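Side-chain contacts in lysin (Enterococcus phage IMEEF1, PDB 6IST), which binds calcium and, as a phage lysin with a CHAP domain of the C51 peptidase family, probably cleaves the cell-wall peptidoglycan of its enterococcal host: residues Val53-Pro56 / Gln62-Arg65; Met78-Gly83 / Tyr88-Ile93; Glu181-Ile186 / Leu232-Val237. All blocks are in the same frame, centred on the assembly; numbering follows the deposited sequence.

Interaction 1. Residues Val53-Pro56 / Gln62-Arg65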
loop_
_atom_site.group_PDB
_atom_site.type_symbol
_atom_site.label_atom_id
_atom_site.label_comp_id
_atom_site.label_asym_id
_atom_site.label_seq_id
_atom_site.Cartn_x
_atom_site.Cartn_y
_atom_site.Cartn_z
ATOM N N VAL C 53 18.657 10.493 10.514
ATOM C CA VAL C 53 20.054 10.285 10.111
ATOM C C VAL C 53 20.185 8.912 9.490
ATOM O O VAL C 53 20.893 8.722 8.533
ATOM C CB VAL C 53 21.015 10.422 11.321
ATOM C CG1 VAL C 53 22.395 9.867 11.017
ATOM C CG2 VAL C 53 21.164 11.850 11.689
ATOM N N ASP C 54 19.499 7.931 10.032
ATOM C CA ASP C 54 19.805 6.597 9.522
ATOM C C ASP C 54 18.614 5.663 9.253
ATOM O O ASP C 54 18.816 4.550 8.810
ATOM C CB ASP C 54 20.739 5.956 10.555
ATOM C CG ASP C 54 20.016 5.643 11.845
ATOM O OD1 ASP C 54 20.466 4.689 12.529
ATOM O OD2 ASP C 54 19.025 6.340 12.183
ATOM N N GLN C 55 17.392 6.125 9.391
ATOM C CA GLN C 55 16.268 5.240 9.064
ATOM C C GLN C 55 16.195 5.034 7.551
ATOM O O GLN C 55 16.652 5.870 6.751
ATOM C CB GLN C 55 14.972 5.786 9.590
ATOM C CG GLN C 55 14.421 6.987 8.848
ATOM C CD GLN C 55 13.223 7.619 9.568
ATOM O OE1 GLN C 55 12.127 7.491 9.097
ATOM N NE2 GLN C 55 13.445 8.305 10.700
ATOM N N PRO C 56 15.658 3.889 7.120
ATOM C CA PRO C 56 15.487 3.686 5.668
ATOM C C PRO C 56 14.562 4.715 5.015
ATOM O O PRO C 56 13.637 5.288 5.659
ATOM C CB PRO C 56 14.853 2.275 5.569
ATOM C CG PRO C 56 14.778 1.747 6.957
ATOM C CD PRO C 56 14.955 2.868 7.920
ATOM N N GLN C 62 17.191 10.650 -1.365
ATOM C CA GLN C 62 18.612 10.676 -1.129
ATOM C C GLN C 62 18.879 11.335 0.210
ATOM O O GLN C 62 18.145 12.201 0.654
ATOM C CB GLN C 62 19.339 11.507 -2.163
ATOM C CG GLN C 62 19.297 10.986 -3.602
ATOM C CD GLN C 62 19.720 12.066 -4.568
ATOM O OE1 GLN C 62 20.521 12.949 -4.227
ATOM N NE2 GLN C 62 19.168 12.028 -5.769
ATOM N N ARG C 63 19.937 10.914 0.825
ATOM C CA ARG C 63 20.398 11.513 2.086
ATOM C C ARG C 63 21.844 11.881 1.957
ATOM O O ARG C 63 22.641 11.099 1.455
ATOM C CB ARG C 63 20.175 10.485 3.185
ATOM C CG ARG C 63 20.674 10.874 4.535
ATOM C CD ARG C 63 19.945 10.149 5.636
ATOM N NE ARG C 63 20.025 8.734 5.397
ATOM C CZ ARG C 63 19.187 7.814 5.871
ATOM N NH1 ARG C 63 18.129 8.128 6.569
ATOM N NH2 ARG C 63 19.358 6.567 5.490
ATOM N N ILE C 64 22.200 13.094 2.383
ATOM C CA ILE C 64 23.510 13.656 2.192
ATOM C C ILE C 64 23.975 14.326 3.476
ATOM O O ILE C 64 23.303 15.224 3.996
ATOM C CB ILE C 64 23.489 14.764 1.063
ATOM C CG1 ILE C 64 22.793 14.251 -0.187
ATOM C CG2 ILE C 64 24.900 15.252 0.761
ATOM C CD1 ILE C 64 22.354 15.296 -1.211
ATOM N N ARG C 65 25.125 13.913 3.974
ATOM C CA ARG C 65 25.821 14.623 5.039
ATOM C C ARG C 65 26.312 15.945 4.470
ATOM O O ARG C 65 26.932 15.950 3.426
ATOM C CB ARG C 65 27.051 13.855 5.473
ATOM C CG ARG C 65 26.861 12.992 6.675
ATOM C CD ARG C 65 27.603 13.532 7.884
ATOM N NE ARG C 65 27.383 14.944 8.065
ATOM C CZ ARG C 65 27.920 15.676 9.038
ATOM N NH1 ARG C 65 28.722 15.108 9.947
ATOM N NH2 ARG C 65 27.634 16.989 9.114
HETATM O O HOH W 1 19.427 3.518 6.065
#
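Arg63 reaches from strand 62-65, an outermost strand of the six-stranded antiparallel sheet in the CHAP domain, to the backbone of the loop at 53-56. CG stands anti to the backbone N (chi1 176°), which, with CB already directed at the loop, carries the chain toward 53-56. CD is the first atom to touch, 3.4 Å from Val53 O. The bend at chi3 (54°) brings the guanidinium against the loop backbone, with Val53 O and Asp54 CA over one of its faces. Although Val53 O is 3.3 Å from Arg63 NE, it lies above the plane and the angle is too poor for a hydrogen bond. The directional contact is at the edge: Arg63 NH1 donates to Gln55 O at 2.7 Å, close to the guanidinium plane and on a lone pair of the carbonyl. A second bond of NH1, to Leu52 O, ties the same nitrogen to the residue just before the loop segment. The amide of Gln55 turns to other partners, its NE2 binding Tyr46 O and Ala51 O. At the tip, Arg63 NH2 adds a weak 3.1 Å bond to Gln55 O and a weak one to a water that itself donates to Asp54 O.

Interaction 2. Residues Met78-Gly83 / Tyr88-Ile93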
loop_
_atom_site.group_PDB
_atom_site.type_symbol
_atom_site.label_atom_id
_atom_site.label_comp_id
_atom_site.label_asym_id
_atom_site.label_seq_id
_atom_site.Cartn_x
_atom_site.Cartn_y
_atom_site.Cartn_z
ATOM N N MET C 78 15.828 19.186 6.485
ATOM C CA MET C 78 17.015 19.471 7.213
ATOM C C MET C 78 17.039 18.641 8.428
ATOM O O MET C 78 16.007 18.411 9.097
ATOM C CB MET C 78 16.972 20.926 7.660
ATOM C CG MET C 78 16.902 21.906 6.554
ATOM S SD MET C 78 18.232 21.909 5.382
ATOM C CE MET C 78 19.665 21.727 6.500
ATOM N N ILE C 79 18.208 18.199 8.733
ATOM C CA ILE C 79 18.488 17.402 9.895
ATOM C C ILE C 79 19.604 18.006 10.734
ATOM O O ILE C 79 20.743 18.157 10.262
ATOM C CB ILE C 79 18.900 15.984 9.454
ATOM C CG1 ILE C 79 17.992 15.374 8.373
ATOM C CG2 ILE C 79 18.976 15.084 10.697
ATOM C CD1 ILE C 79 18.611 14.141 7.772
ATOM N N TRP C 80 19.309 18.279 12.009
ATOM C CA TRP C 80 20.286 18.645 12.992
ATOM C C TRP C 80 20.542 17.448 13.817
ATOM O O TRP C 80 19.557 16.851 14.364
ATOM C CB TRP C 80 19.776 19.707 13.860
ATOM C CG TRP C 80 19.737 21.097 13.336
ATOM C CD1 TRP C 80 20.631 22.119 13.636
ATOM C CD2 TRP C 80 18.769 21.680 12.436
ATOM N NE1 TRP C 80 20.240 23.279 12.998
ATOM C CE2 TRP C 80 19.139 23.037 12.235
ATOM C CE3 TRP C 80 17.690 21.197 11.765
ATOM C CZ2 TRP C 80 18.387 23.879 11.390
ATOM C CZ3 TRP C 80 16.892 22.046 10.967
ATOM C CH2 TRP C 80 17.295 23.368 10.783
ATOM N N GLY C 81 21.812 17.086 13.928
ATOM C CA GLY C 81 22.148 15.862 14.716
ATOM C C GLY C 81 23.448 15.875 15.474
ATOM O O GLY C 81 23.892 14.796 15.888
ATOM N N LEU C 82 24.102 17.024 15.604
ATOM C CA LEU C 82 25.451 17.124 16.176
ATOM C C LEU C 82 25.422 17.965 17.382
ATOM O O LEU C 82 24.627 18.890 17.488
ATOM C CB LEU C 82 26.448 17.721 15.197
ATOM C CG LEU C 82 26.533 16.837 13.929
ATOM C CD1 LEU C 82 27.345 17.578 12.862
ATOM C CD2 LEU C 82 27.132 15.500 14.240
ATOM N N GLY C 83 26.285 17.667 18.345
ATOM C CA GLY C 83 26.352 18.531 19.527
ATOM C C GLY C 83 25.130 18.337 20.417
ATOM O O GLY C 83 24.720 17.185 20.688
ATOM N N TYR C 88 18.069 14.228 20.525
ATOM C CA TYR C 88 16.747 14.186 19.923
ATOM C C TYR C 88 16.661 14.676 18.479
ATOM O O TYR C 88 15.711 14.381 17.790
ATOM C CB TYR C 88 15.806 15.007 20.736
ATOM C CG TYR C 88 15.647 14.487 22.141
ATOM C CD1 TYR C 88 15.061 13.246 22.370
ATOM C CD2 TYR C 88 16.080 15.233 23.223
ATOM C CE1 TYR C 88 14.916 12.755 23.670
ATOM C CE2 TYR C 88 15.941 14.750 24.539
ATOM C CZ TYR C 88 15.355 13.521 24.745
ATOM O OH TYR C 88 15.205 13.036 26.024
ATOM N N GLY C 89 17.619 15.514 18.101
ATOM C CA GLY C 89 17.644 16.155 16.802
ATOM C C GLY C 89 16.718 17.351 16.656
ATOM O O GLY C 89 15.999 17.751 17.548
ATOM N N HIS C 90 16.794 17.948 15.478
ATOM C CA HIS C 90 15.822 18.953 15.072
ATOM C C HIS C 90 15.644 18.774 13.591
ATOM O O HIS C 90 16.512 18.242 12.939
ATOM C CB HIS C 90 16.393 20.336 15.410
ATOM C CG HIS C 90 15.476 21.449 15.051
ATOM N ND1 HIS C 90 14.222 21.610 15.578
ATOM C CD2 HIS C 90 15.640 22.430 14.151
ATOM C CE1 HIS C 90 13.636 22.652 15.016
ATOM N NE2 HIS C 90 14.493 23.166 14.138
ATOM N N THR C 91 14.543 19.300 13.045
ATOM C CA THR C 91 14.269 19.191 11.628
ATOM C C THR C 91 13.393 20.331 11.228
ATOM O O THR C 91 12.921 21.052 12.053
ATOM C CB THR C 91 13.624 17.834 11.304
ATOM O OG1 THR C 91 13.497 17.679 9.890
ATOM C CG2 THR C 91 12.218 17.660 11.986
ATOM N N GLY C 92 13.329 20.541 9.919
ATOM C CA GLY C 92 12.425 21.552 9.351
ATOM C C GLY C 92 12.655 21.461 7.830
ATOM O O GLY C 92 13.344 20.567 7.331
ATOM N N ILE C 93 12.004 22.330 7.048
ATOM C CA ILE C 93 12.078 22.211 5.615
ATOM C C ILE C 93 12.788 23.427 5.024
ATOM O O ILE C 93 12.273 24.546 5.228
ATOM C CB ILE C 93 10.687 22.134 4.964
ATOM C CG1 ILE C 93 9.807 20.973 5.541
ATOM C CG2 ILE C 93 10.810 21.967 3.445
ATOM C CD1 ILE C 93 10.393 19.583 5.422
#
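Trp80 lays its indole alongside the His90 side chain, the two pointing the same way from neighbouring strands. His90 CD2 sits over one face of the indole, toward its rim, 3.4 Å from Trp80 CE3, and the imidazole turns its edge to the six-membered ring in an edge-to-face pair with planes 60° apart. His90 reaches this place with CG anti to its backbone N (chi1 -179°), and its CB also packs on Trp80 CB at 3.8 Å. The backbones of the same two residues form an antiparallel hydrogen-bonded pair: Trp80 N donates to His90 O at 2.9 Å, and His90 N returns a bond to Trp80 O at 3.2 Å. This is the hairpin of strands 77-80 and 90-94 in the CHAP-domain sheet. His90, with Cys29 and Asp108, probably forms the Cys-His-Asp triad expected of a CHAP domain. The indole packs against the CD2 edge of the imidazole, while His90 NE2 is hydrogen-bonded to Asp108 OD2. Further along, Met78 N donates to Gly92 O at 3.0 Å, and the same carbonyl lies 3.7 Å from Met78 CB. Thr91 points to the other face of the sheet, the one Ile79 is on, and packs on Cys29 and Met30 of helix 29-41. Its OG1 donates to Met78 O at 2.7 Å, nearly in line with the carbonyl bond, and is also hydrogen-bonded to Thr33 OG1 on that helix.

Interaction 3. Residues Glu181-Ile186 / Leu232-Val237; sequences EQWFVI and LPQVKV
Val185 and Leu232 make the apolar part of the contact between strand 180-186 and the C-terminal tail that follows helix 223-231. Both methyl branches of the valine meet a single leucine methyl: Leu232 CD1 lies 3.9 Å from Val185 CG1 and equally far from Val185 CG2, and the two side chains cross at about a right angle. Leu232, the first residue beyond the helix, has its CB directed toward the strand. The second pair sets an amide against an aromatic ring. Gln234 is extended beyond CG, with CG anti to the backbone N (chi1 179°), and this carries its amide to the benzo end of Trp183. Gln234 NE2 approaches Trp183 CH2 to 3.6 Å, while Gln234 CD lies near the indole plane at its edge; the ring and amide planes are 65° apart. A hydrogen bond within the strand steadies the indole, Trp183 NE1 donating to Glu181 OE1 at 2.8 Å, and Tyr171 of the adjacent strand lies almost parallel to the ring. With no hydrogen bond between the two segments, tail and strand are joined by van der Waals packing: the indole N-H is satisfied by Glu181, and its benzo end meets the tail by packing.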
loop_
_atom_site.group_PDB
_atom_site.type_symbol
_atom_site.label_atom_id
_atom_site.label_comp_id
_atom_site.label_asym_id
_atom_site.label_seq_id
_atom_site.Cartn_x
_atom_site.Cartn_y
_atom_site.Cartn_z
ATOM N N GLU C 181 13.204 -3.618 9.483
ATOM C CA GLU C 181 13.020 -4.534 8.337
ATOM C C GLU C 181 12.107 -3.981 7.300
ATOM O O GLU C 181 11.137 -3.326 7.642
ATOM C CB GLU C 181 12.355 -5.772 8.845
ATOM C CG GLU C 181 13.220 -6.583 9.813
ATOM C CD GLU C 181 12.464 -7.792 10.390
ATOM O OE1 GLU C 181 11.206 -7.927 10.255
ATOM O OE2 GLU C 181 13.136 -8.602 11.064
ATOM N N GLN C 182 12.382 -4.244 6.029
ATOM C CA GLN C 182 11.468 -3.844 5.005
ATOM C C GLN C 182 10.699 -5.113 4.559
ATOM O O GLN C 182 11.357 -6.188 4.354
ATOM C CB GLN C 182 12.226 -3.247 3.822
ATOM C CG GLN C 182 13.117 -2.044 4.126
ATOM C CD GLN C 182 13.426 -1.189 2.928
ATOM O OE1 GLN C 182 12.608 -1.078 1.970
ATOM N NE2 GLN C 182 14.610 -0.564 2.948
ATOM N N TRP C 183 9.384 -4.965 4.341
ATOM C CA TRP C 183 8.494 -6.035 3.986
ATOM C C TRP C 183 7.684 -5.659 2.765
ATOM O O TRP C 183 7.362 -4.509 2.613
ATOM C CB TRP C 183 7.558 -6.339 5.152
ATOM C CG TRP C 183 8.206 -7.019 6.289
ATOM C CD1 TRP C 183 8.980 -6.470 7.244
ATOM C CD2 TRP C 183 8.131 -8.418 6.574
ATOM N NE1 TRP C 183 9.419 -7.433 8.113
ATOM C CE2 TRP C 183 8.879 -8.641 7.743
ATOM C CE3 TRP C 183 7.489 -9.490 5.945
ATOM C CZ2 TRP C 183 9.000 -9.896 8.316
ATOM C CZ3 TRP C 183 7.575 -10.742 6.528
ATOM C CH2 TRP C 183 8.312 -10.936 7.714
ATOM N N PHE C 184 7.384 -6.626 1.912
ATOM C CA PHE C 184 6.638 -6.417 0.649
ATOM C C PHE C 184 5.379 -7.205 0.672
ATOM O O PHE C 184 5.405 -8.390 0.883
ATOM C CB PHE C 184 7.542 -6.802 -0.470
ATOM C CG PHE C 184 6.996 -6.625 -1.866
ATOM C CD1 PHE C 184 6.338 -5.498 -2.247
ATOM C CD2 PHE C 184 7.245 -7.610 -2.806
ATOM C CE1 PHE C 184 5.877 -5.367 -3.537
ATOM C CE2 PHE C 184 6.816 -7.487 -4.115
ATOM C CZ PHE C 184 6.113 -6.350 -4.469
ATOM N N VAL C 185 4.264 -6.536 0.408
ATOM C CA VAL C 185 2.981 -7.175 0.299
ATOM C C VAL C 185 2.658 -7.332 -1.158
ATOM O O VAL C 185 2.738 -6.361 -1.916
ATOM C CB VAL C 185 1.912 -6.308 1.015
ATOM C CG1 VAL C 185 0.507 -6.852 0.808
ATOM C CG2 VAL C 185 2.291 -6.219 2.478
ATOM N N ILE C 186 2.364 -8.572 -1.550
ATOM C CA ILE C 186 2.034 -8.905 -2.918
ATOM C C ILE C 186 1.241 -10.207 -2.927
ATOM O O ILE C 186 1.577 -11.129 -2.203
ATOM C CB ILE C 186 3.315 -9.074 -3.783
ATOM C CG1 ILE C 186 2.969 -9.482 -5.215
ATOM C CG2 ILE C 186 4.292 -10.048 -3.159
ATOM C CD1 ILE C 186 4.061 -9.317 -6.233
ATOM N N LEU C 232 -2.035 -11.762 6.078
ATOM C CA LEU C 232 -1.182 -11.946 4.908
ATOM C C LEU C 232 -0.100 -12.940 5.300
ATOM O O LEU C 232 0.833 -12.580 5.969
ATOM C CB LEU C 232 -0.522 -10.636 4.549
ATOM C CG LEU C 232 -1.451 -9.438 4.295
ATOM C CD1 LEU C 232 -0.584 -8.188 4.274
ATOM C CD2 LEU C 232 -2.190 -9.560 2.991
ATOM N N PRO C 233 -0.249 -14.203 4.920
ATOM C CA PRO C 233 0.805 -15.135 5.319
ATOM C C PRO C 233 2.168 -14.760 4.770
ATOM O O PRO C 233 2.285 -14.217 3.679
ATOM C CB PRO C 233 0.371 -16.463 4.694
ATOM C CG PRO C 233 -1.064 -16.271 4.290
ATOM C CD PRO C 233 -1.233 -14.801 4.042
ATOM N N GLN C 234 3.189 -15.104 5.534
ATOM C CA GLN C 234 4.541 -14.879 5.107
ATOM C C GLN C 234 4.960 -15.898 4.071
ATOM O O GLN C 234 4.670 -17.038 4.226
ATOM C CB GLN C 234 5.473 -14.949 6.292
ATOM C CG GLN C 234 6.896 -14.735 5.835
ATOM C CD GLN C 234 7.869 -14.610 6.983
ATOM O OE1 GLN C 234 7.503 -14.823 8.122
ATOM N NE2 GLN C 234 9.111 -14.272 6.675
ATOM N N VAL C 235 5.648 -15.477 3.020
ATOM C CA VAL C 235 6.341 -16.396 2.150
ATOM C C VAL C 235 7.781 -15.956 1.990
ATOM O O VAL C 235 8.079 -14.776 2.067
ATOM C CB VAL C 235 5.659 -16.527 0.774
ATOM C CG1 VAL C 235 4.236 -17.068 0.918
ATOM C CG2 VAL C 235 5.683 -15.213 0.024
ATOM N N LYS C 236 8.654 -16.919 1.735
ATOM C CA LYS C 236 10.102 -16.704 1.743
ATOM C C LYS C 236 10.632 -16.604 0.339
ATOM O O LYS C 236 10.210 -17.318 -0.545
ATOM C CB LYS C 236 10.837 -17.865 2.403
ATOM C CG LYS C 236 11.368 -17.542 3.783
ATOM C CD LYS C 236 10.280 -17.707 4.800
ATOM C CE LYS C 236 10.731 -17.283 6.179
ATOM N NZ LYS C 236 11.717 -18.200 6.791
ATOM N N VAL C 237 11.618 -15.749 0.164
ATOM C CA VAL C 237 12.341 -15.663 -1.081
ATOM C C VAL C 237 13.843 -15.780 -0.806
ATOM O O VAL C 237 14.307 -15.373 0.264
ATOM C CB VAL C 237 12.004 -14.351 -1.788
ATOM C CG1 VAL C 237 12.754 -13.164 -1.165
ATOM C CG2 VAL C 237 12.283 -14.489 -3.272
#

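Overall arrangement
From the N terminus, interaction 1 comes first and closes the short loop between 53-56 and strand 62-65. Interaction 2 follows and closes the beta hairpin of strands 77-80 and 90-94. These two touch, through Val53 against Ile79 and Arg65 against Leu82, so the loop and strand 62-65 pack on the hairpin, although within the sheet strand 132-137 lies between 62-65 and 77-80. Interaction 3 spans 45 residues, bringing the C-terminal tail back to strand 180-186 of the mixed sheet, which lies between 169-174 and the outermost 189-192. None of the three nests or crosses; they run in series. Pro56 packs on Gln182, linking interactions 1 and 3, whereas interactions 2 and 3 remain about 16 Å apart at their nearest atoms.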